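Local coordinates for cupin domain protein (Microcystis aeruginosa DIANCHI905, PDB 5ZBF) that probably acts as a cupin-superfamily isomerase in making the Choi moiety of aeruginosins, and binds iron(II) together with 4-hydroxyphenylpyruvic acid, at residues Tyr61-Ile66 and Glu109-Thr114; Leu113-Asn118 and Ile137-Ile142; Thr27-Ser32 and Glu156-Ile161; Cys127-Val130 and Phe135-Val138. All coordinates share one frame; numbering follows the deposited sequence. Where two conformers were deposited one is given.

Contact 1: Tyr61-Ile66 and Glu109-Thr114; sequences YIKDVI and EDVVLT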
loop_
_atom_site.group_PDB
_atom_site.type_symbol
_atom_site.label_atom_id
_atom_site.label_comp_id
_atom_site.label_asym_id
_atom_site.label_seq_id
_atom_site.Cartn_x
_atom_site.Cartn_y
_atom_site.Cartn_z
ATOM N N TYR A 61 -14.121 -4.005 11.259
ATOM C CA TYR A 61 -15.086 -4.982 11.757
ATOM C C TYR A 61 -14.777 -6.297 11.065
ATOM O O TYR A 61 -14.956 -6.430 9.854
ATOM C CB TYR A 61 -16.504 -4.527 11.427
ATOM C CG TYR A 61 -16.993 -3.402 12.307
ATOM C CD1 TYR A 61 -18.026 -3.599 13.213
ATOM C CD2 TYR A 61 -16.425 -2.135 12.227
ATOM C CE1 TYR A 61 -18.482 -2.564 14.023
ATOM C CE2 TYR A 61 -16.869 -1.095 13.027
ATOM C CZ TYR A 61 -17.894 -1.311 13.922
ATOM O OH TYR A 61 -18.333 -0.274 14.717
ATOM N N ILE A 62 -14.283 -7.256 11.838
ATOM C CA ILE A 62 -13.816 -8.527 11.291
ATOM C C ILE A 62 -13.824 -9.574 12.406
ATOM O O ILE A 62 -13.517 -9.257 13.550
ATOM C CB ILE A 62 -12.407 -8.364 10.662
ATOM C CG1 ILE A 62 -12.076 -9.529 9.730
ATOM C CG2 ILE A 62 -11.342 -8.177 11.734
ATOM C CD1 ILE A 62 -10.838 -9.303 8.886
ATOM N N LYS A 63 -14.213 -10.804 12.082
ATOM C CA LYS A 63 -14.268 -11.888 13.072
ATOM C C LYS A 63 -14.939 -11.477 14.396
ATOM O O LYS A 63 -14.393 -11.714 15.478
ATOM C CB LYS A 63 -12.854 -12.419 13.355
ATOM C CG LYS A 63 -12.075 -12.781 12.102
ATOM C CD LYS A 63 -10.843 -13.617 12.411
ATOM C CE LYS A 63 -10.079 -13.940 11.134
ATOM N NZ LYS A 63 -8.779 -14.625 11.390
ATOM N N ASP A 64 -16.109 -10.848 14.299
ATOM C CA ASP A 64 -16.913 -10.453 15.473
ATOM C C ASP A 64 -16.190 -9.549 16.486
ATOM O O ASP A 64 -16.616 -9.438 17.634
ATOM C CB ASP A 64 -17.502 -11.691 16.176
ATOM C CG ASP A 64 -18.541 -12.405 15.331
ATOM N N VAL A 65 -15.117 -8.884 16.059
ATOM C CA VAL A 65 -14.435 -7.896 16.898
ATOM C C VAL A 65 -14.304 -6.592 16.130
ATOM O O VAL A 65 -14.508 -6.551 14.917
ATOM C CB VAL A 65 -13.045 -8.377 17.374
ATOM C CG1 VAL A 65 -13.186 -9.655 18.191
ATOM C CG2 VAL A 65 -12.095 -8.603 16.204
ATOM N N ILE A 66 -13.984 -5.528 16.852
ATOM C CA ILE A 66 -13.793 -4.212 16.262
ATOM C C ILE A 66 -12.368 -3.780 16.606
ATOM O O ILE A 66 -11.998 -3.779 17.781
ATOM C CB ILE A 66 -14.833 -3.203 16.801
ATOM C CG1 ILE A 66 -16.251 -3.751 16.571
ATOM C CG2 ILE A 66 -14.654 -1.837 16.140
ATOM C CD1 ILE A 66 -17.359 -2.961 17.244
ATOM N N GLU A 109 -2.139 -15.098 10.586
ATOM C CA GLU A 109 -2.361 -15.315 12.019
ATOM C C GLU A 109 -2.992 -14.089 12.697
ATOM O O GLU A 109 -3.579 -14.205 13.767
ATOM C CB GLU A 109 -1.045 -15.691 12.707
ATOM C CG GLU A 109 -1.161 -15.930 14.204
ATOM N N ASP A 110 -2.888 -12.918 12.073
ATOM C CA ASP A 110 -3.396 -11.693 12.676
ATOM C C ASP A 110 -4.252 -10.920 11.681
ATOM O O ASP A 110 -3.901 -10.853 10.498
ATOM C CB ASP A 110 -2.220 -10.826 13.135
ATOM C CG ASP A 110 -1.280 -11.563 14.066
ATOM O OD1 ASP A 110 -1.601 -11.695 15.266
ATOM O OD2 ASP A 110 -0.216 -12.014 13.596
ATOM N N VAL A 111 -5.366 -10.346 12.160
ATOM C CA VAL A 111 -6.203 -9.437 11.348
ATOM C C VAL A 111 -5.688 -7.987 11.334
ATOM O O VAL A 111 -6.070 -7.190 10.463
ATOM C CB VAL A 111 -7.699 -9.439 11.776
ATOM C CG1 VAL A 111 -8.313 -10.824 11.581
ATOM C CG2 VAL A 111 -7.894 -8.963 13.214
ATOM N N VAL A 112 -4.837 -7.639 12.301
ATOM C CA VAL A 112 -4.165 -6.334 12.281
ATOM C C VAL A 112 -2.682 -6.535 12.586
ATOM O O VAL A 112 -2.333 -7.213 13.541
ATOM C CB VAL A 112 -4.779 -5.322 13.273
ATOM C CG1 VAL A 112 -4.023 -3.994 13.248
ATOM C CG2 VAL A 112 -6.236 -5.071 12.934
ATOM N N LEU A 113 -1.837 -5.966 11.730
ATOM C CA LEU A 113 -0.389 -5.941 11.931
ATOM C C LEU A 113 0.044 -4.502 12.137
ATOM O O LEU A 113 -0.661 -3.577 11.748
ATOM C CB LEU A 113 0.338 -6.528 10.725
ATOM C CG LEU A 113 0.065 -8.001 10.410
ATOM C CD1 LEU A 113 0.688 -8.350 9.063
ATOM C CD2 LEU A 113 0.575 -8.889 11.529
ATOM N N THR A 114 1.201 -4.309 12.759
ATOM C CA THR A 114 1.683 -2.966 13.032
ATOM C C THR A 114 3.137 -2.856 12.605
ATOM O O THR A 114 3.932 -3.749 12.851
ATOM C CB THR A 114 1.495 -2.577 14.511
ATOM O OG1 THR A 114 0.098 -2.619 14.838
ATOM C CG2 THR A 114 2.019 -1.168 14.774
HETATM O O HOH W 1 -6.420 -13.892 12.610
#
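The ammonium group of Lys63 reaches the chain at Glu109 through one water. NZ of Lys63 gives a hydrogen bond of 2.8 Å to this water. The water in turn donates to the backbone O of Glu109, a weak bond of 3.1 Å. Lys63 sits on the type I' turn that runs from Ile62 to Val65, the tight end of the beta hairpin formed by strands 57-62 and 65-70 in a cupin double-stranded beta-helix (jelly-roll barrel). Inside the hairpin, N of Val65 bonds to O of Ile62 at 3.0 Å, and N of Ile62 returns a bond to O of Val65.

The apolar part of the contact is centred on Val111, just before strand 112-119. Its CG1 meets both the lysine and Ile62, while its CG2 meets Ile62. CG1 lies against the end of the lysine chain, with CE of Lys63 at 3.6 Å from CG1 of Val111. The lysine is fully extended beyond CG, and this stretch carries CD, CE and NZ past the valine methyl to the water. CG2 of Val111 is 3.8 Å from CG2 of Ile62, and the two side chains point in opposite senses as they pass. The chi1 of Ile62, -163°, turns its longer branch away from the backbone N.

Ile62 is buried and packs on Ala78 of strand 74-78. Val111 is hydrogen-bonded to Val77 of that strand through the backbone. The lysine end is exposed. The longer branch of Ile62 ends with CD1 at 4.0 Å from CG1 of Val111.

Contact 2: Leu113-Asn118 and Ile137-Ile142; sequences LTLSNN and IVMMKI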
loop_
_atom_site.group_PDB
_atom_site.type_symbol
_atom_site.label_atom_id
_atom_site.label_comp_id
_atom_site.label_asym_id
_atom_site.label_seq_id
_atom_site.Cartn_x
_atom_site.Cartn_y
_atom_site.Cartn_z
ATOM N N LEU A 113 -1.837 -5.966 11.730
ATOM C CA LEU A 113 -0.389 -5.941 11.931
ATOM C C LEU A 113 0.044 -4.502 12.137
ATOM O O LEU A 113 -0.661 -3.577 11.748
ATOM C CB LEU A 113 0.338 -6.528 10.725
ATOM C CG LEU A 113 0.065 -8.001 10.410
ATOM C CD1 LEU A 113 0.688 -8.350 9.063
ATOM C CD2 LEU A 113 0.575 -8.889 11.529
ATOM N N THR A 114 1.201 -4.309 12.759
ATOM C CA THR A 114 1.683 -2.966 13.032
ATOM C C THR A 114 3.137 -2.856 12.605
ATOM O O THR A 114 3.932 -3.749 12.851
ATOM C CB THR A 114 1.495 -2.577 14.511
ATOM O OG1 THR A 114 0.098 -2.619 14.838
ATOM C CG2 THR A 114 2.019 -1.168 14.774
ATOM N N LEU A 115 3.456 -1.758 11.939
ATOM C CA LEU A 115 4.817 -1.482 11.490
ATOM C C LEU A 115 5.715 -1.295 12.699
ATOM O O LEU A 115 5.304 -0.701 13.692
ATOM C CB LEU A 115 4.858 -0.207 10.639
ATOM C CG LEU A 115 4.080 -0.165 9.321
ATOM C CD1 LEU A 115 4.144 1.245 8.740
ATOM C CD2 LEU A 115 4.637 -1.181 8.339
ATOM N N SER A 116 6.937 -1.815 12.610
ATOM C CA SER A 116 7.927 -1.651 13.668
ATOM C C SER A 116 9.272 -1.301 13.045
ATOM O O SER A 116 9.514 -1.562 11.865
ATOM C CB SER A 116 8.026 -2.920 14.525
ATOM O OG SER A 116 8.363 -4.045 13.740
ATOM N N ASN A 117 10.141 -0.703 13.849
ATOM C CA ASN A 117 11.407 -0.193 13.341
ATOM C C ASN A 117 12.282 -1.310 12.796
ATOM O O ASN A 117 12.418 -2.369 13.424
ATOM C CB ASN A 117 12.161 0.571 14.435
ATOM C CG ASN A 117 11.479 1.877 14.817
ATOM O OD1 ASN A 117 10.801 2.513 14.002
ATOM N ND2 ASN A 117 11.657 2.285 16.063
ATOM N N ASN A 118 12.904 -1.048 11.650
ATOM C CA ASN A 118 13.782 -2.015 11.014
ATOM C C ASN A 118 14.809 -1.312 10.127
ATOM O O ASN A 118 14.962 -0.090 10.195
ATOM C CB ASN A 118 12.950 -3.015 10.199
ATOM C CG ASN A 118 13.487 -4.434 10.286
ATOM O OD1 ASN A 118 14.610 -4.714 9.866
ATOM N ND2 ASN A 118 12.683 -5.337 10.832
ATOM N N ILE A 137 5.212 -4.950 3.962
ATOM C CA ILE A 137 5.057 -3.507 3.783
ATOM C C ILE A 137 6.236 -2.801 4.447
ATOM O O ILE A 137 6.597 -3.116 5.573
ATOM C CB ILE A 137 3.700 -3.013 4.327
ATOM C CG1 ILE A 137 2.568 -3.633 3.485
ATOM C CG2 ILE A 137 3.615 -1.487 4.291
ATOM C CD1 ILE A 137 1.178 -3.290 3.959
ATOM N N VAL A 138 6.834 -1.867 3.716
ATOM C CA VAL A 138 7.977 -1.096 4.188
ATOM C C VAL A 138 7.676 0.381 3.985
ATOM O O VAL A 138 7.325 0.784 2.892
ATOM C CB VAL A 138 9.254 -1.462 3.406
ATOM C CG1 VAL A 138 10.457 -0.698 3.958
ATOM C CG2 VAL A 138 9.479 -2.968 3.455
ATOM N N MET A 139 7.805 1.170 5.045
ATOM C CA MET A 139 7.691 2.630 4.969
ATOM C C MET A 139 9.039 3.201 5.379
ATOM O O MET A 139 9.602 2.791 6.391
ATOM C CB MET A 139 6.618 3.137 5.927
ATOM C CG MET A 139 6.329 4.626 5.809
ATOM S SD MET A 139 4.903 5.184 6.769
ATOM C CE MET A 139 5.457 4.919 8.448
ATOM N N MET A 140 9.548 4.151 4.608
ATOM C CA MET A 140 10.887 4.670 4.860
ATOM C C MET A 140 11.082 6.055 4.290
ATOM O O MET A 140 10.492 6.401 3.271
ATOM C CB MET A 140 11.919 3.736 4.245
ATOM C CG MET A 140 11.874 3.664 2.735
ATOM S SD MET A 140 12.934 2.351 2.120
ATOM C CE MET A 140 14.546 2.950 2.598
ATOM N N LYS A 141 11.945 6.827 4.944
ATOM C CA LYS A 141 12.292 8.154 4.459
ATOM C C LYS A 141 13.459 8.034 3.501
ATOM O O LYS A 141 14.486 7.422 3.837
ATOM C CB LYS A 141 12.646 9.087 5.616
ATOM C CG LYS A 141 11.425 9.619 6.335
ATOM C CD LYS A 141 11.734 10.847 7.179
ATOM C CE LYS A 141 10.507 11.732 7.333
ATOM N NZ LYS A 141 9.491 11.139 8.239
ATOM N N ILE A 142 13.285 8.594 2.311
ATOM C CA ILE A 142 14.355 8.721 1.323
ATOM C C ILE A 142 14.934 10.120 1.501
ATOM O O ILE A 142 14.281 11.096 1.155
ATOM C CB ILE A 142 13.833 8.564 -0.126
ATOM C CG1 ILE A 142 13.014 7.267 -0.296
ATOM C CG2 ILE A 142 14.995 8.607 -1.119
ATOM C CD1 ILE A 142 13.764 5.989 0.028
#
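Leu115 lies roughly perpendicular to both Ile137 and Met139, and one leucine methyl goes to each. The contact lies within three antiparallel strands of the cupin double-stranded beta-helix (jelly-roll barrel), in the order 112-119, 126-131, 135-142. The outer two strands do not pair directly. Strand 126-131 runs between them, and Leu115 reaches past it along one face. This explains why the closest CA atoms, those of Leu115 and Val138, are as much as 8.0 Å apart.

CD1 of Leu115 lies at 3.9 Å from CE of Met139. More loosely, it also approaches CB of Met139, at 4.2 Å. The bend at the last torsion of Met139, chi3 66°, folds CE round to the leucine; CB and CG run extended before it. CD2 of Leu115 turns to the other neighbour. It is 4.2 Å from CG2 of Ile137 and 3.9 Å from the backbone O of the same residue.

Leu115 falls at the break in strand 112-119. Leu113 and Leu115 bond through their backbones to Ile75 and Gln73. From Ser116 on, the partner is strand 126-131: Ser116 and Asn118 bond to Ser129 and Cys127. Leu115 is buried where the strand is about to change partner. Ile137 also touches Ile75 and Ile206, and Met139 touches Ile204. On the leucine, CG stands opposite the carbonyl carbon, chi1 -63°, with CD1 and CD2 forking from it toward methionine and isoleucine.

Contact 3: Thr27-Ser32 and Glu156-Ile161; sequences TIFQLS and EEIGFI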
loop_
_atom_site.group_PDB
_atom_site.type_symbol
_atom_site.label_atom_id
_atom_site.label_comp_id
_atom_site.label_asym_id
_atom_site.label_seq_id
_atom_site.Cartn_x
_atom_site.Cartn_y
_atom_site.Cartn_z
ATOM N N THR A 27 -2.484 -8.236 -9.103
ATOM C CA THR A 27 -2.789 -7.477 -7.907
ATOM C C THR A 27 -3.482 -6.171 -8.298
ATOM O O THR A 27 -3.074 -5.499 -9.244
ATOM C CB THR A 27 -1.497 -7.143 -7.142
ATOM O OG1 THR A 27 -0.762 -8.347 -6.917
ATOM C CG2 THR A 27 -1.793 -6.465 -5.809
ATOM N N ILE A 28 -4.546 -5.841 -7.576
ATOM C CA ILE A 28 -5.175 -4.531 -7.671
ATOM C C ILE A 28 -4.727 -3.686 -6.484
ATOM O O ILE A 28 -4.827 -4.117 -5.332
ATOM C CB ILE A 28 -6.709 -4.656 -7.659
ATOM C CG1 ILE A 28 -7.196 -5.419 -8.892
ATOM C CG2 ILE A 28 -7.360 -3.283 -7.589
ATOM C CD1 ILE A 28 -8.529 -6.102 -8.679
ATOM N N PHE A 29 -4.225 -2.490 -6.773
ATOM C CA PHE A 29 -3.900 -1.511 -5.751
ATOM C C PHE A 29 -4.902 -0.380 -5.888
ATOM O O PHE A 29 -5.148 0.093 -7.002
ATOM C CB PHE A 29 -2.475 -0.979 -5.956
ATOM C CG PHE A 29 -2.085 0.126 -5.003
ATOM C CD1 PHE A 29 -1.381 -0.155 -3.841
ATOM C CD2 PHE A 29 -2.435 1.453 -5.258
ATOM C CE1 PHE A 29 -1.035 0.852 -2.953
ATOM C CE2 PHE A 29 -2.106 2.459 -4.370
ATOM C CZ PHE A 29 -1.375 2.166 -3.226
ATOM N N GLN A 30 -5.469 0.064 -4.777
ATOM C CA GLN A 30 -6.359 1.223 -4.816
ATOM C C GLN A 30 -6.085 2.245 -3.733
ATOM O O GLN A 30 -5.773 1.901 -2.604
ATOM C CB GLN A 30 -7.831 0.782 -4.783
ATOM C CG GLN A 30 -8.226 -0.003 -3.550
ATOM C CD GLN A 30 -9.554 -0.744 -3.704
ATOM O OE1 GLN A 30 -9.915 -1.174 -4.792
ATOM N NE2 GLN A 30 -10.264 -0.910 -2.606
ATOM N N LEU A 31 -6.188 3.520 -4.102
ATOM C CA LEU A 31 -6.224 4.596 -3.132
ATOM C C LEU A 31 -7.699 4.877 -2.855
ATOM O O LEU A 31 -8.502 4.930 -3.794
ATOM C CB LEU A 31 -5.539 5.852 -3.683
ATOM C CG LEU A 31 -4.050 5.794 -3.999
ATOM C CD1 LEU A 31 -3.616 7.049 -4.745
ATOM C CD2 LEU A 31 -3.243 5.608 -2.725
ATOM N N SER A 32 -8.027 5.029 -1.577
ATOM C CA SER A 32 -9.407 5.172 -1.095
ATOM C C SER A 32 -9.634 6.507 -0.408
ATOM O O SER A 32 -8.754 7.002 0.288
ATOM C CB SER A 32 -9.710 4.080 -0.064
ATOM O OG SER A 32 -9.870 2.814 -0.673
ATOM N N GLU A 156 7.571 -9.164 -6.742
ATOM C CA GLU A 156 6.872 -8.016 -7.296
ATOM C C GLU A 156 6.810 -6.930 -6.237
ATOM O O GLU A 156 6.680 -7.224 -5.049
ATOM C CB GLU A 156 5.463 -8.392 -7.728
ATOM C CG GLU A 156 5.456 -9.372 -8.874
ATOM C CD GLU A 156 4.077 -9.878 -9.161
ATOM O OE1 GLU A 156 3.813 -11.061 -8.865
ATOM O OE2 GLU A 156 3.264 -9.081 -9.664
ATOM N N GLU A 157 6.902 -5.681 -6.679
ATOM C CA GLU A 157 6.903 -4.543 -5.775
ATOM C C GLU A 157 6.005 -3.447 -6.308
ATOM O O GLU A 157 6.068 -3.098 -7.489
ATOM C CB GLU A 157 8.322 -4.015 -5.618
ATOM C CG GLU A 157 8.461 -2.820 -4.697
ATOM C CD GLU A 157 9.907 -2.405 -4.524
ATOM O OE1 GLU A 157 10.778 -3.301 -4.498
ATOM O OE2 GLU A 157 10.162 -1.192 -4.415
ATOM N N ILE A 158 5.165 -2.921 -5.426
ATOM C CA ILE A 158 4.336 -1.765 -5.735
ATOM C C ILE A 158 4.726 -0.681 -4.758
ATOM O O ILE A 158 4.824 -0.948 -3.560
ATOM C CB ILE A 158 2.848 -2.095 -5.554
ATOM C CG1 ILE A 158 2.442 -3.186 -6.550
ATOM C CG2 ILE A 158 1.994 -0.842 -5.727
ATOM C CD1 ILE A 158 1.123 -3.850 -6.230
ATOM N N GLY A 159 4.917 0.547 -5.238
ATOM C CA GLY A 159 5.261 1.627 -4.311
ATOM C C GLY A 159 4.713 2.998 -4.668
ATOM O O GLY A 159 4.286 3.242 -5.788
ATOM N N PHE A 160 4.751 3.894 -3.690
ATOM C CA PHE A 160 4.286 5.251 -3.874
ATOM C C PHE A 160 4.855 6.132 -2.782
ATOM O O PHE A 160 5.358 5.635 -1.785
ATOM C CB PHE A 160 2.740 5.294 -3.880
ATOM C CG PHE A 160 2.094 4.894 -2.576
ATOM C CD1 PHE A 160 1.651 5.858 -1.672
ATOM C CD2 PHE A 160 1.875 3.548 -2.271
ATOM C CE1 PHE A 160 1.037 5.489 -0.487
ATOM C CE2 PHE A 160 1.284 3.181 -1.080
ATOM C CZ PHE A 160 0.854 4.152 -0.186
ATOM N N ILE A 161 4.728 7.442 -2.956
ATOM C CA ILE A 161 5.231 8.385 -1.963
ATOM C C ILE A 161 4.119 9.276 -1.439
ATOM O O ILE A 161 3.084 9.429 -2.084
ATOM C CB ILE A 161 6.407 9.230 -2.504
ATOM C CG1 ILE A 161 5.949 10.215 -3.592
ATOM C CG2 ILE A 161 7.501 8.309 -3.012
ATOM C CD1 ILE A 161 7.039 11.146 -4.080
HETATM O O HOH W 2 1.335 -7.576 -8.369
#
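Phe29 reaches from strand 27-34 toward Ile158 and Phe160 of strand 156-161. The two strands lie in the two cupin regions of this bicupin chain. They run nearly parallel, 12° apart, but their axes come no nearer than 9.8 Å. Side chains, joined by one water, bridge the gap.

From CB of Phe29, chi1 of 175° swings the ring away from the backbone N and across to the other strand. CD1 is the first ring atom to touch, at 3.9 Å from CG2 of Ile158. Further out, CE1 comes to 3.8 Å from CE2 of Phe160. The tip, CZ, is closer still to that atom, at 3.6 Å. CE2 of Phe160 lies at the edge of the Phe29 ring, near its plane. The two rings meet obliquely, with planes at 57° and centroids 5.4 Å apart. Phe97 adds a third ring, meeting Phe160 edge-to-face.

The same strand 27-34 supplies Gln30 to the ligand pocket. NE2 of Gln30 bonds to the bound 4-hydroxyphenylpyruvic acid and to Asp98.

Beside the aromatic pair, CG2 of Thr27 packs on CD1 of Ile158. OG1 of Thr27 is hydrogen-bonded to NH2 of Arg101. OG1 of Thr27 also donates to a water at 2.7 Å, and that water donates to OE2 of Glu156 at 2.8 Å.

Contact 4: Cys127-Val130 and Phe135-Val138; sequences CQSV and FEIV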
loop_
_atom_site.group_PDB
_atom_site.type_symbol
_atom_site.label_atom_id
_atom_site.label_comp_id
_atom_site.label_asym_id
_atom_site.label_seq_id
_atom_site.Cartn_x
_atom_site.Cartn_y
_atom_site.Cartn_z
ATOM N N CYS A 127 13.848 2.040 8.445
ATOM C CA CYS A 127 12.498 1.915 7.919
ATOM C C CYS A 127 11.574 1.409 9.014
ATOM O O CYS A 127 12.001 1.111 10.116
ATOM C CB CYS A 127 12.472 0.967 6.719
ATOM S SG CYS A 127 12.774 -0.771 7.122
ATOM N N GLN A 128 10.286 1.359 8.705
ATOM C CA GLN A 128 9.350 0.667 9.548
ATOM C C GLN A 128 8.668 -0.340 8.643
ATOM O O GLN A 128 8.264 0.000 7.526
ATOM C CB GLN A 128 8.329 1.634 10.115
ATOM C CG GLN A 128 8.940 2.836 10.808
ATOM C CD GLN A 128 8.006 3.417 11.838
ATOM O OE1 GLN A 128 7.203 4.302 11.536
ATOM N NE2 GLN A 128 8.084 2.903 13.061
ATOM N N SER A 129 8.545 -1.574 9.114
ATOM C CA SER A 129 8.043 -2.622 8.265
ATOM C C SER A 129 7.301 -3.676 9.052
ATOM O O SER A 129 7.385 -3.735 10.286
ATOM C CB SER A 129 9.208 -3.279 7.538
ATOM O OG SER A 129 10.044 -3.944 8.467
ATOM N N VAL A 130 6.565 -4.501 8.320
ATOM C CA VAL A 130 6.019 -5.738 8.872
ATOM C C VAL A 130 5.791 -6.719 7.730
ATOM O O VAL A 130 5.553 -6.324 6.583
ATOM C CB VAL A 130 4.730 -5.485 9.685
ATOM C CG1 VAL A 130 3.590 -5.034 8.778
ATOM C CG2 VAL A 130 4.341 -6.711 10.508
ATOM N N PHE A 135 2.778 -10.898 1.912
ATOM C CA PHE A 135 3.204 -9.534 1.630
ATOM C C PHE A 135 4.193 -9.022 2.678
ATOM O O PHE A 135 4.219 -9.492 3.804
ATOM C CB PHE A 135 1.979 -8.596 1.626
ATOM C CG PHE A 135 1.262 -8.578 2.937
ATOM C CD1 PHE A 135 1.572 -7.636 3.909
ATOM C CD2 PHE A 135 0.324 -9.562 3.238
ATOM C CE1 PHE A 135 0.939 -7.657 5.141
ATOM C CE2 PHE A 135 -0.310 -9.586 4.468
ATOM C CZ PHE A 135 -0.008 -8.626 5.420
ATOM N N GLU A 136 4.968 -8.015 2.299
ATOM C CA GLU A 136 5.714 -7.216 3.259
ATOM C C GLU A 136 5.472 -5.754 2.936
ATOM O O GLU A 136 5.534 -5.364 1.775
ATOM C CB GLU A 136 7.211 -7.527 3.189
ATOM C CG GLU A 136 8.037 -6.718 4.171
ATOM C CD GLU A 136 9.499 -7.126 4.220
ATOM O OE1 GLU A 136 9.979 -7.809 3.291
ATOM O OE2 GLU A 136 10.178 -6.743 5.191
ATOM N N ILE A 137 5.212 -4.950 3.962
ATOM C CA ILE A 137 5.057 -3.507 3.783
ATOM C C ILE A 137 6.236 -2.801 4.447
ATOM O O ILE A 137 6.597 -3.116 5.573
ATOM C CB ILE A 137 3.700 -3.013 4.327
ATOM C CG1 ILE A 137 2.568 -3.633 3.485
ATOM C CG2 ILE A 137 3.615 -1.487 4.291
ATOM C CD1 ILE A 137 1.178 -3.290 3.959
ATOM N N VAL A 138 6.834 -1.867 3.716
ATOM C CA VAL A 138 7.977 -1.096 4.188
ATOM C C VAL A 138 7.676 0.381 3.985
ATOM O O VAL A 138 7.325 0.784 2.892
ATOM C CB VAL A 138 9.254 -1.462 3.406
ATOM C CG1 VAL A 138 10.457 -0.698 3.958
ATOM C CG2 VAL A 138 9.479 -2.968 3.455
HETATM O O HOH W 3 9.255 -6.519 7.919
#
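The chi1 of Ser129, 66°, sets OG between its backbone N and carbonyl carbon. That of Glu136, 180°, sends an extended chain obliquely toward strand 126-131. Together they bring the serine hydroxyl and the carboxylate to one water. OG of Ser129 is 2.7 Å from it, and the water donates to OE2 of Glu136 at 2.9 Å. On the way to the carboxylate, CG of Glu136 passes 3.5 Å from the backbone O of Val130.

The backbones pair beside these side chains. Val130 and Ile137 form the hydrogen-bonded pair. N of Val130 bonds to O of Ile137 at 3.1 Å. N of Ile137 bonds to O of Val130 at 3.0 Å. Ser129 and Val138 are the adjacent non-hydrogen-bonded pair. There CA of Ser129 comes to 3.1 Å from O of Ile137, a CA-H...O contact.

On the face of Ser129, Val138 packs its CG1 against CB of Cys127 at 3.8 Å, with SG close by. On the other face lie Val130 and Ile137, and Ile137 goes on to touch Ile75, Met52 and Ile206. Strand 135-142 bonds to strand 201-208 on its far edge. The pairing is that of a beta hairpin, strands 126-131 and 135-142, built into the antiparallel framework of the cupin double-stranded beta-helix (jelly-roll barrel).

How the contacts relate
Contacts 2 and 4 lie together, with centres 5 Å apart, and share Ile137 and Val138. The hairpin of contact 4 supplies strand 126-131, which fills the space between the two strands of contact 2. Contact 1 uses the other end of strand 112-119, about 20 Å from contact 2 between centres. It still meets contact 4, where CD1 of Leu113 lies 3.7 Å from CZ of Phe135. Contact 3 is apart, its nearest atoms about 6 Å from contact 2. Contact 3 holds Gln30 of the ligand pocket. In contact 1, the side chain of Ile62 is about 9 Å from the bound iron(II) ion. His43, His45, Gln49 and His84 form the metal site.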